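Local atomic coordinates of putative enoyl-CoA hydratase/isomerase (Acinetobacter baumannii, PDB entry 3FDU), a protein that probably acts on enoyl-CoA thioesters as a hydratase or isomerase of the crotonase superfamily. Residues Val50-Leu55 / Ser99-Ile104. The protein carries 4 engineered substitutions. Numbering follows the deposited sequence.
Sequences VRVVVL and SKPLII. Engineered in segment 50-55: Val53 (natural residue Ile).
Lys100 NZ is gripped by backbone carbonyls: it gives a 2.6 Å hydrogen bond to Val50 O and another to Ala44 O near the C-terminal end of helix 31-46, with a weak one to Asp45 O. Lysine suits this buried place because its extended chain, with CD and CE running past Val50 O, carries one ammonium group to several oxygens and ties the approach to strand 102-106 to the end of helix 31-46 and to the loop that leads into strand 52-57. Beyond it, strands 52-57 and 102-106 run parallel as neighbours in the main sheet of the crotonase fold. Val53 N and O both turn to the neighbouring strand and bond the residues on either side of Leu102: N donates to Pro101 O (3.1 Å) and O accepts from Ile103 N (2.8 Å, 176°). Leu55 N then reaches Ile103 O at 2.9 Å. Pro101 suits the strand entrance: its CD, standing where an amide hydrogen would be, rests 3.3 Å from Arg51 O; Pro101 also packs on Phe165 of a neighbouring subunit. Apolar side chains suit both buried faces. Val52 CG1 meets Ile103 CD1 where helix 188-200 packs on Val52. On the other, the engineered Val53 has CG1 anti to the backbone N (chi1 -178°), which turns it to Leu102 CD1, 3.9 Å away, while Leu55 and Ile104 lie side by side with CD2 and CD1 4.0 Å apart.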
ATOM      1  N   VAL A  50      32.229  -6.525   1.155  1.00 27.95           N
ATOM      2  CA  VAL A  50      30.874  -6.773   0.586  1.00 24.62           C
ATOM      3  C   VAL A  50      30.099  -5.432   0.541  1.00 24.42           C
ATOM      4  O   VAL A  50      29.943  -4.760   1.591  1.00 23.56           O
ATOM      5  CB  VAL A  50      30.084  -7.731   1.487  1.00 24.82           C
ATOM      6  CG1 VAL A  50      28.636  -7.861   1.015  1.00 24.25           C
ATOM      7  CG2 VAL A  50      30.750  -9.090   1.582  1.00 25.34           C
ATOM      8  N   ARG A  51      29.566  -5.071  -0.630  1.00 21.78           N
ATOM      9  CA  ARG A  51      28.722  -3.878  -0.746  1.00 21.85           C
ATOM     10  C   ARG A  51      27.233  -4.205  -1.006  1.00 22.05           C
ATOM     11  O   ARG A  51      26.341  -3.457  -0.565  1.00 20.81           O
ATOM     12  CB  ARG A  51      29.268  -2.982  -1.882  1.00 23.85           C
ATOM     13  CG  ARG A  51      30.640  -2.336  -1.478  1.00 25.58           C
ATOM     14  CD  ARG A  51      31.392  -1.840  -2.717  1.00 35.84           C
ATOM     15  NE  ARG A  51      30.657  -0.697  -3.215  1.00 43.54           N
ATOM     16  CZ  ARG A  51      30.962   0.565  -2.955  1.00 46.87           C
ATOM     17  NH1 ARG A  51      32.074   0.873  -2.273  1.00 50.10           N
ATOM     18  NH2 ARG A  51      30.178   1.514  -3.434  1.00 47.72           N
ATOM     19  N   VAL A  52      26.987  -5.302  -1.752  1.00 21.37           N
ATOM     20  CA  VAL A  52      25.597  -5.775  -2.085  1.00 20.96           C
ATOM     21  C   VAL A  52      25.455  -7.284  -1.895  1.00 19.84           C
ATOM     22  O   VAL A  52      26.370  -8.056  -2.198  1.00 19.82           O
ATOM     23  CB  VAL A  52      25.224  -5.417  -3.500  1.00 20.72           C
ATOM     24  CG1 VAL A  52      23.777  -5.927  -3.887  1.00 20.15           C
ATOM     25  CG2 VAL A  52      25.393  -3.859  -3.754  1.00 22.93           C
ATOM     26  N   VAL A  53      24.319  -7.712  -1.345  1.00 18.78           N
ATOM     27  CA  VAL A  53      24.049  -9.129  -1.241  1.00 19.56           C
ATOM     28  C   VAL A  53      22.951  -9.579  -2.229  1.00 19.86           C
ATOM     29  O   VAL A  53      21.872  -8.928  -2.366  1.00 19.51           O
ATOM     30  CB  VAL A  53      23.653  -9.543   0.218  1.00 18.94           C
ATOM     31  CG1 VAL A  53      23.414 -11.089   0.298  1.00 16.60           C
ATOM     32  CG2 VAL A  53      24.755  -9.111   1.218  1.00 20.72           C
ATOM     33  N   VAL A  54      23.199 -10.696  -2.897  1.00 19.84           N
ATOM     34  CA  VAL A  54      22.170 -11.305  -3.746  1.00 20.34           C
ATOM     35  C   VAL A  54      21.933 -12.658  -3.136  1.00 19.98           C
ATOM     36  O   VAL A  54      22.890 -13.414  -2.927  1.00 20.30           O
ATOM     37  CB  VAL A  54      22.641 -11.522  -5.199  1.00 20.07           C
ATOM     38  CG1 VAL A  54      21.600 -12.347  -6.005  1.00 23.65           C
ATOM     39  CG2 VAL A  54      22.890 -10.155  -5.931  1.00 21.80           C
ATOM     40  N   LEU A  55      20.670 -12.970  -2.876  1.00 20.03           N
ATOM     41  CA  LEU A  55      20.235 -14.280  -2.372  1.00 19.93           C
ATOM     42  C   LEU A  55      19.297 -14.899  -3.403  1.00 20.36           C
ATOM     43  O   LEU A  55      18.352 -14.244  -3.838  1.00 17.58           O
ATOM     44  CB  LEU A  55      19.455 -14.084  -1.058  1.00 21.07           C
ATOM     45  CG  LEU A  55      18.784 -15.311  -0.420  1.00 20.36           C
ATOM     46  CD1 LEU A  55      19.825 -16.264   0.055  1.00 20.92           C
ATOM     47  CD2 LEU A  55      17.932 -14.837   0.773  1.00 24.12           C
ATOM     48  N   SER A  99      22.143  -3.928   6.574  1.00 21.00           N
ATOM     49  CA  SER A  99      22.159  -2.477   6.333  1.00 21.62           C
ATOM     50  C   SER A  99      22.430  -2.216   4.856  1.00 21.24           C
ATOM     51  O   SER A  99      22.208  -1.110   4.329  1.00 22.51           O
ATOM     52  CB  SER A  99      23.278  -1.827   7.233  1.00 21.01           C
ATOM     53  OG  SER A  99      24.529  -1.951   6.544  1.00 22.47           O
ATOM     54  N   LYS A 100      22.930  -3.243   4.171  1.00 19.23           N
ATOM     55  CA  LYS A 100      23.332  -3.101   2.788  1.00 19.70           C
ATOM     56  C   LYS A 100      22.184  -3.553   1.870  1.00 18.91           C
ATOM     57  O   LYS A 100      21.273  -4.223   2.348  1.00 19.58           O
ATOM     58  CB  LYS A 100      24.580  -3.970   2.515  1.00 19.03           C
ATOM     59  CG  LYS A 100      25.814  -3.461   3.363  1.00 21.35           C
ATOM     60  CD  LYS A 100      27.026  -4.461   3.384  1.00 17.23           C
ATOM     61  CE  LYS A 100      28.202  -3.822   4.223  1.00 21.62           C
ATOM     62  NZ  LYS A 100      29.337  -4.819   4.160  1.00 23.50           N
ATOM     63  N   PRO A 101      22.241  -3.182   0.581  1.00 17.97           N
ATOM     64  CA  PRO A 101      21.096  -3.558  -0.265  1.00 17.79           C
ATOM     65  C   PRO A 101      21.032  -5.104  -0.380  1.00 18.17           C
ATOM     66  O   PRO A 101      22.086  -5.768  -0.514  1.00 17.74           O
ATOM     67  CB  PRO A 101      21.417  -2.916  -1.613  1.00 18.47           C
ATOM     68  CG  PRO A 101      22.402  -1.684  -1.238  1.00 17.70           C
ATOM     69  CD  PRO A 101      23.234  -2.353  -0.136  1.00 17.38           C
ATOM     70  N   LEU A 102      19.812  -5.650  -0.293  1.00 17.58           N
ATOM     71  CA  LEU A 102      19.534  -7.109  -0.404  1.00 16.36           C
ATOM     72  C   LEU A 102      18.654  -7.333  -1.639  1.00 17.81           C
ATOM     73  O   LEU A 102      17.528  -6.802  -1.713  1.00 16.17           O
ATOM     74  CB  LEU A 102      18.808  -7.626   0.843  1.00 16.51           C
ATOM     75  CG  LEU A 102      18.440  -9.136   0.847  1.00 19.47           C
ATOM     76  CD1 LEU A 102      19.696 -10.038   0.663  1.00 17.65           C
ATOM     77  CD2 LEU A 102      17.739  -9.506   2.157  1.00 18.08           C
ATOM     78  N   ILE A 103      19.174  -8.071  -2.629  1.00 16.56           N
ATOM     79  CA  ILE A 103      18.406  -8.378  -3.808  1.00 17.69           C
ATOM     80  C   ILE A 103      18.111  -9.867  -3.789  1.00 17.77           C
ATOM     81  O   ILE A 103      18.982 -10.645  -3.434  1.00 18.76           O
ATOM     82  CB  ILE A 103      19.167  -8.022  -5.117  1.00 18.16           C
ATOM     83  CG1 ILE A 103      19.601  -6.532  -5.125  1.00 15.37           C
ATOM     84  CG2 ILE A 103      18.368  -8.420  -6.376  1.00 17.32           C
ATOM     85  CD1 ILE A 103      20.548  -6.198  -6.287  1.00 17.22           C
ATOM     86  N   ILE A 104      16.877 -10.246  -4.158  1.00 17.79           N
ATOM     87  CA  ILE A 104      16.486 -11.644  -4.282  1.00 16.94           C
ATOM     88  C   ILE A 104      16.078 -11.940  -5.724  1.00 17.28           C
ATOM     89  O   ILE A 104      15.388 -11.134  -6.401  1.00 17.79           O
ATOM     90  CB  ILE A 104      15.379 -12.026  -3.272  1.00 18.09           C
ATOM     91  CG1 ILE A 104      15.990 -11.938  -1.835  1.00 19.37           C
ATOM     92  CG2 ILE A 104      14.842 -13.476  -3.579  1.00 16.13           C
ATOM     93  CD1 ILE A 104      15.106 -12.406  -0.675  1.00 19.59           C
TER